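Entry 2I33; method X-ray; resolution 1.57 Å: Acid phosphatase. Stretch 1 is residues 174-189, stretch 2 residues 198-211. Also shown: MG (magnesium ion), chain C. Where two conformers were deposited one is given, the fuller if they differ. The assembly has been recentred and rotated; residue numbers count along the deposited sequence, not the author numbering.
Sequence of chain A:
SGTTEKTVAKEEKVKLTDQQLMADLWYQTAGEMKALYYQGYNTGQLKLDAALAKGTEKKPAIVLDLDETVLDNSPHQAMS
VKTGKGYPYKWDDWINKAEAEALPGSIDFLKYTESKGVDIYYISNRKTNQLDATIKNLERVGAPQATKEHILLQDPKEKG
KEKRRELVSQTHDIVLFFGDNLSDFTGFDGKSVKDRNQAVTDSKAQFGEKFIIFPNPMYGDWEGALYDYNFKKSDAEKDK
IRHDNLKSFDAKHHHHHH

Stretch 1, residues 174-189: IVLFFGDNLSDFTGFD
Stretch 2, residues 198-211: QAVTDSKAQFGEKF

How does the start of stretch 2 meet stretch 1? Residues 198-202 end a helix, and A199 turns its CB toward F188, leaving 3.6 Å from A199 CB to F188 CE1. Alanine's methyl suits this place, lying directly against the ring. V200 (chi1 t) adds its own methyl: V200 CG2 lies 3.5 Å from L182 CD1 and 3.9 Å from F188 CE1. L182 (m,t) begins a 3-10 segment in stretch 1, and F188 (chi1 -58°, chi2 -86°) follows in loop. S203, where helical phi/psi ends, also points toward F188.

What does F207 contribute after the 3-10 segment 204-206? Its CA-to-CB bond runs sideways, but with chi1 -63° and chi2 -75° the ring end comes nearer. F207 CZ sits 3.9 Å from F188 CZ and 4.2 Å from L182 CD2, while F207 CE1 is 4.1 Å from F185 CE2, a buried apolar cluster. G208 follows at phi/psi 84/1, where a CB would jam against the preceding carbonyl.

How is the backbone joined? Water 1 donates to E209 O (2.6 Å) and V175 O (3.1 Å), linking two carbonyls that cannot bond each other. K210 lies beside L176 of strand 174-179, and the one direct hydrogen bond between the stretches runs from F177 N to K210 O, 2.9 Å and nearly straight at 169°. F177 then pairs with F211 in a parallel bridge, CA to CA 5.0 Å.

Why does F211 bury most? Its ring (chi1 -62°, chi2 -21°) lies near parallel to that of F185 (chi1 -43°, chi2 -56°), planes at 16°, but slid apart. Each CB therefore sits over the other's ring face in a CH-pi contact: F185 CB and F211 CB each stand 3.7 Å from the opposing centroid. F177 CD2 approaches F211 CE1 at 3.9 Å, and F188 CE2 reaches F211 CE2 at 4.1 Å. Altogether the contact buries 569 Å².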

# COMPACT_ATOMS: atom_id res chain seq x y z
N ILE A 174 -5.65 10.58 21.80
CA ILE A 174 -4.88 10.16 20.66
C ILE A 174 -5.71 10.49 19.46
O ILE A 174 -6.78 9.92 19.29
CB ILE A 174 -4.55 8.68 20.67
CG1 ILE A 174 -3.82 8.33 21.98
CG2 ILE A 174 -3.72 8.33 19.44
CD1 ILE A 174 -3.68 6.81 22.22
N VAL A 175 -5.25 11.41 18.64
CA VAL A 175 -6.10 11.83 17.55
C VAL A 175 -5.86 11.05 16.26
O VAL A 175 -6.69 11.10 15.34
CB VAL A 175 -5.99 13.34 17.29
CG1 VAL A 175 -6.46 14.13 18.50
CG2 VAL A 175 -4.57 13.72 16.92
N LEU A 176 -4.71 10.36 16.19
CA LEU A 176 -4.33 9.58 15.02
C LEU A 176 -3.43 8.45 15.43
O LEU A 176 -2.62 8.58 16.35
CB LEU A 176 -3.56 10.46 14.05
CG LEU A 176 -4.32 11.55 13.31
CD1 LEU A 176 -3.29 12.47 12.67
CD2 LEU A 176 -5.23 10.91 12.28
N PHE A 177 -3.59 7.34 14.70
CA PHE A 177 -2.69 6.20 14.76
C PHE A 177 -2.13 5.96 13.39
O PHE A 177 -2.86 6.02 12.41
CB PHE A 177 -3.47 4.95 15.12
CG PHE A 177 -4.09 5.02 16.45
CD1 PHE A 177 -3.43 4.51 17.56
CD2 PHE A 177 -5.32 5.63 16.62
CE1 PHE A 177 -4.00 4.60 18.80
CE2 PHE A 177 -5.89 5.71 17.87
CZ PHE A 177 -5.22 5.18 18.96
N PHE A 178 -0.84 5.65 13.35
CA PHE A 178 -0.13 5.36 12.10
C PHE A 178 0.44 3.95 12.17
O PHE A 178 1.11 3.61 13.14
CB PHE A 178 1.04 6.34 11.88
CG PHE A 178 0.57 7.77 11.65
CD1 PHE A 178 0.53 8.29 10.39
CD2 PHE A 178 0.14 8.54 12.71
CE1 PHE A 178 0.09 9.57 10.19
CE2 PHE A 178 -0.30 9.82 12.53
CZ PHE A 178 -0.33 10.34 11.25
N GLY A 179 0.25 3.16 11.12
CA GLY A 179 0.88 1.85 11.13
C GLY A 179 0.78 1.11 9.82
O GLY A 179 0.08 1.53 8.92
N ASP A 180 1.46 -0.02 9.75
CA ASP A 180 1.45 -0.88 8.56
C ASP A 180 0.77 -2.20 8.82
O ASP A 180 0.66 -3.05 7.93
CB ASP A 180 2.87 -1.19 8.10
CG ASP A 180 3.65 -1.98 9.14
OD1 ASP A 180 3.94 -1.40 10.21
OD2 ASP A 180 3.96 -3.17 8.86
N ASN A 181 0.34 -2.40 10.05
CA ASN A 181 -0.22 -3.64 10.48
C ASN A 181 -1.50 -3.27 11.22
O ASN A 181 -1.51 -2.32 12.00
CB ASN A 181 0.77 -4.29 11.43
CG ASN A 181 0.33 -5.66 11.90
OD1 ASN A 181 -0.87 -5.97 12.04
ND2 ASN A 181 1.33 -6.50 12.19
N LEU A 182 -2.59 -3.97 10.94
CA LEU A 182 -3.88 -3.62 11.54
C LEU A 182 -3.79 -3.57 13.04
O LEU A 182 -4.48 -2.78 13.67
CB LEU A 182 -4.98 -4.59 11.12
CG LEU A 182 -5.38 -4.53 9.66
CD1 LEU A 182 -6.39 -5.61 9.36
CD2 LEU A 182 -5.85 -3.16 9.29
N SER A 183 -2.93 -4.40 13.63
CA SER A 183 -2.78 -4.41 15.09
C SER A 183 -2.07 -3.15 15.64
O SER A 183 -1.95 -2.97 16.85
CB SER A 183 -2.14 -5.71 15.61
OG SER A 183 -0.98 -6.00 14.89
N ASP A 184 -1.66 -2.26 14.75
CA ASP A 184 -1.20 -0.92 15.14
C ASP A 184 -2.36 0.03 15.45
O ASP A 184 -2.15 1.15 15.91
CB ASP A 184 -0.34 -0.32 14.05
CG ASP A 184 0.89 -1.16 13.74
OD1 ASP A 184 1.35 -1.92 14.62
OD2 ASP A 184 1.38 -1.04 12.59
N PHE A 185 -3.56 -0.43 15.12
CA PHE A 185 -4.81 0.25 15.44
C PHE A 185 -5.60 -0.59 16.40
O PHE A 185 -5.39 -1.79 16.54
CB PHE A 185 -5.64 0.43 14.19
CG PHE A 185 -4.85 0.87 13.02
CD1 PHE A 185 -4.09 2.03 13.11
CD2 PHE A 185 -4.80 0.14 11.87
CE1 PHE A 185 -3.35 2.48 12.04
CE2 PHE A 185 -4.04 0.58 10.81
CZ PHE A 185 -3.29 1.74 10.91
N THR A 186 -6.61 0.02 16.99
CA THR A 186 -7.46 -0.69 17.93
C THR A 186 -8.42 -1.62 17.19
O THR A 186 -9.01 -1.24 16.17
CB THR A 186 -8.23 0.34 18.75
OG1 THR A 186 -8.88 1.25 17.85
CG2 THR A 186 -7.28 1.13 19.61
N GLY A 187 -8.60 -2.83 17.71
CA GLY A 187 -9.66 -3.71 17.25
C GLY A 187 -9.33 -4.80 16.25
O GLY A 187 -10.25 -5.38 15.64
N PHE A 188 -8.04 -5.12 16.09
CA PHE A 188 -7.61 -6.11 15.10
C PHE A 188 -6.61 -7.15 15.63
O PHE A 188 -5.78 -7.67 14.86
CB PHE A 188 -6.98 -5.38 13.92
CG PHE A 188 -7.89 -4.40 13.26
CD1 PHE A 188 -8.77 -4.79 12.26
CD2 PHE A 188 -7.84 -3.06 13.62
CE1 PHE A 188 -9.60 -3.84 11.63
CE2 PHE A 188 -8.68 -2.13 13.03
CZ PHE A 188 -9.56 -2.52 12.04
N ASP A 189 -6.67 -7.45 16.92
CA ASP A 189 -5.73 -8.41 17.51
C ASP A 189 -6.15 -9.86 17.33
O ASP A 189 -7.25 -10.27 17.72
CB ASP A 189 -5.57 -8.15 19.01
CG ASP A 189 -4.91 -6.83 19.32
OD1 ASP A 189 -3.88 -6.53 18.68
OD2 ASP A 189 -5.41 -6.11 20.21
N GLN A 198 -13.16 -8.73 7.70
CA GLN A 198 -14.49 -8.19 8.00
C GLN A 198 -14.38 -6.95 8.89
O GLN A 198 -15.10 -5.98 8.71
CB GLN A 198 -15.39 -9.23 8.65
CG GLN A 198 -16.83 -8.73 8.86
CD GLN A 198 -17.52 -8.28 7.57
OE1 GLN A 198 -17.51 -9.00 6.57
NE2 GLN A 198 -18.13 -7.10 7.61
N ALA A 199 -13.45 -6.99 9.84
CA ALA A 199 -13.26 -5.86 10.76
C ALA A 199 -12.84 -4.61 10.02
O ALA A 199 -13.26 -3.48 10.34
CB ALA A 199 -12.25 -6.23 11.84
N VAL A 200 -11.99 -4.79 9.03
CA VAL A 200 -11.62 -3.67 8.19
C VAL A 200 -12.88 -3.08 7.52
O VAL A 200 -13.11 -1.88 7.56
CB VAL A 200 -10.59 -4.12 7.14
CG1 VAL A 200 -10.41 -3.06 6.08
CG2 VAL A 200 -9.28 -4.43 7.83
N THR A 201 -13.70 -3.93 6.93
CA THR A 201 -14.94 -3.46 6.29
C THR A 201 -15.83 -2.69 7.26
O THR A 201 -16.38 -1.63 6.94
CB THR A 201 -15.70 -4.64 5.68
OG1 THR A 201 -14.85 -5.30 4.75
CG2 THR A 201 -16.95 -4.16 4.97
N ASP A 202 -15.99 -3.25 8.45
CA ASP A 202 -16.81 -2.63 9.47
C ASP A 202 -16.27 -1.25 9.85
O ASP A 202 -17.06 -0.34 10.12
CB ASP A 202 -16.91 -3.52 10.70
CG ASP A 202 -17.60 -4.85 10.41
OD1 ASP A 202 -18.28 -4.98 9.36
OD2 ASP A 202 -17.49 -5.76 11.25
N SER A 203 -14.94 -1.11 9.88
CA SER A 203 -14.27 0.13 10.29
C SER A 203 -13.78 0.93 9.09
O SER A 203 -12.87 1.75 9.19
CB SER A 203 -13.14 -0.17 11.27
OG SER A 203 -13.72 -0.50 12.53
N LYS A 204 -14.40 0.68 7.95
CA LYS A 204 -13.90 1.26 6.70
C LYS A 204 -13.78 2.78 6.77
O LYS A 204 -12.83 3.33 6.20
CB LYS A 204 -14.77 0.82 5.51
CG LYS A 204 -16.19 1.29 5.53
CD LYS A 204 -16.94 0.80 4.32
CE LYS A 204 -18.32 1.40 4.24
NZ LYS A 204 -19.22 0.98 5.34
N ALA A 205 -14.72 3.44 7.45
CA ALA A 205 -14.67 4.91 7.56
C ALA A 205 -13.46 5.45 8.34
O ALA A 205 -13.12 6.64 8.23
CB ALA A 205 -15.93 5.43 8.18
N GLN A 206 -12.81 4.60 9.13
CA GLN A 206 -11.72 5.06 9.99
C GLN A 206 -10.41 5.21 9.22
O GLN A 206 -9.52 5.93 9.65
CB GLN A 206 -11.52 4.11 11.16
CG GLN A 206 -12.77 3.86 11.99
CD GLN A 206 -13.35 5.13 12.59
OE1 GLN A 206 -12.63 6.06 12.93
NE2 GLN A 206 -14.68 5.17 12.73
N PHE A 207 -10.28 4.52 8.10
CA PHE A 207 -9.02 4.52 7.41
C PHE A 207 -8.86 5.78 6.63
O PHE A 207 -9.73 6.15 5.87
CB PHE A 207 -8.84 3.26 6.58
CG PHE A 207 -8.81 2.03 7.43
CD1 PHE A 207 -7.69 1.72 8.19
CD2 PHE A 207 -9.92 1.22 7.51
CE1 PHE A 207 -7.71 0.61 9.01
CE2 PHE A 207 -9.92 0.11 8.31
CZ PHE A 207 -8.81 -0.19 9.04
N GLY A 208 -7.75 6.45 6.89
CA GLY A 208 -7.56 7.79 6.38
C GLY A 208 -8.18 8.86 7.23
O GLY A 208 -8.08 10.02 6.89
N GLU A 209 -8.80 8.49 8.35
CA GLU A 209 -9.44 9.45 9.22
C GLU A 209 -8.75 9.43 10.57
O GLU A 209 -8.15 10.43 10.99
CB GLU A 209 -10.94 9.16 9.32
CG GLU A 209 -11.69 9.99 10.34
CD GLU A 209 -11.76 11.45 10.01
OE1 GLU A 209 -11.81 11.80 8.81
OE2 GLU A 209 -11.81 12.26 10.98
N LYS A 210 -8.82 8.30 11.24
CA LYS A 210 -8.17 8.10 12.55
C LYS A 210 -7.01 7.10 12.44
O LYS A 210 -6.06 7.19 13.20
CB LYS A 210 -9.17 7.62 13.60
CG LYS A 210 -8.63 7.67 15.01
N PHE A 211 -7.13 6.14 11.52
CA PHE A 211 -6.15 5.11 11.31
C PHE A 211 -5.51 5.39 9.99
O PHE A 211 -6.19 5.33 8.98
CB PHE A 211 -6.80 3.74 11.20
CG PHE A 211 -7.55 3.31 12.42
CD1 PHE A 211 -7.30 3.87 13.66
CD2 PHE A 211 -8.54 2.34 12.32
CE1 PHE A 211 -8.02 3.45 14.77
CE2 PHE A 211 -9.21 1.92 13.40
CZ PHE A 211 -8.98 2.48 14.63
MG MG C . 5.21 -2.20 11.75
O HOH W 1 -8.61 11.93 13.11
O HOH W 2 5.53 -3.77 10.84
O HOH W 3 3.47 -2.89 12.74
O HOH W 4 6.34 -2.99 13.46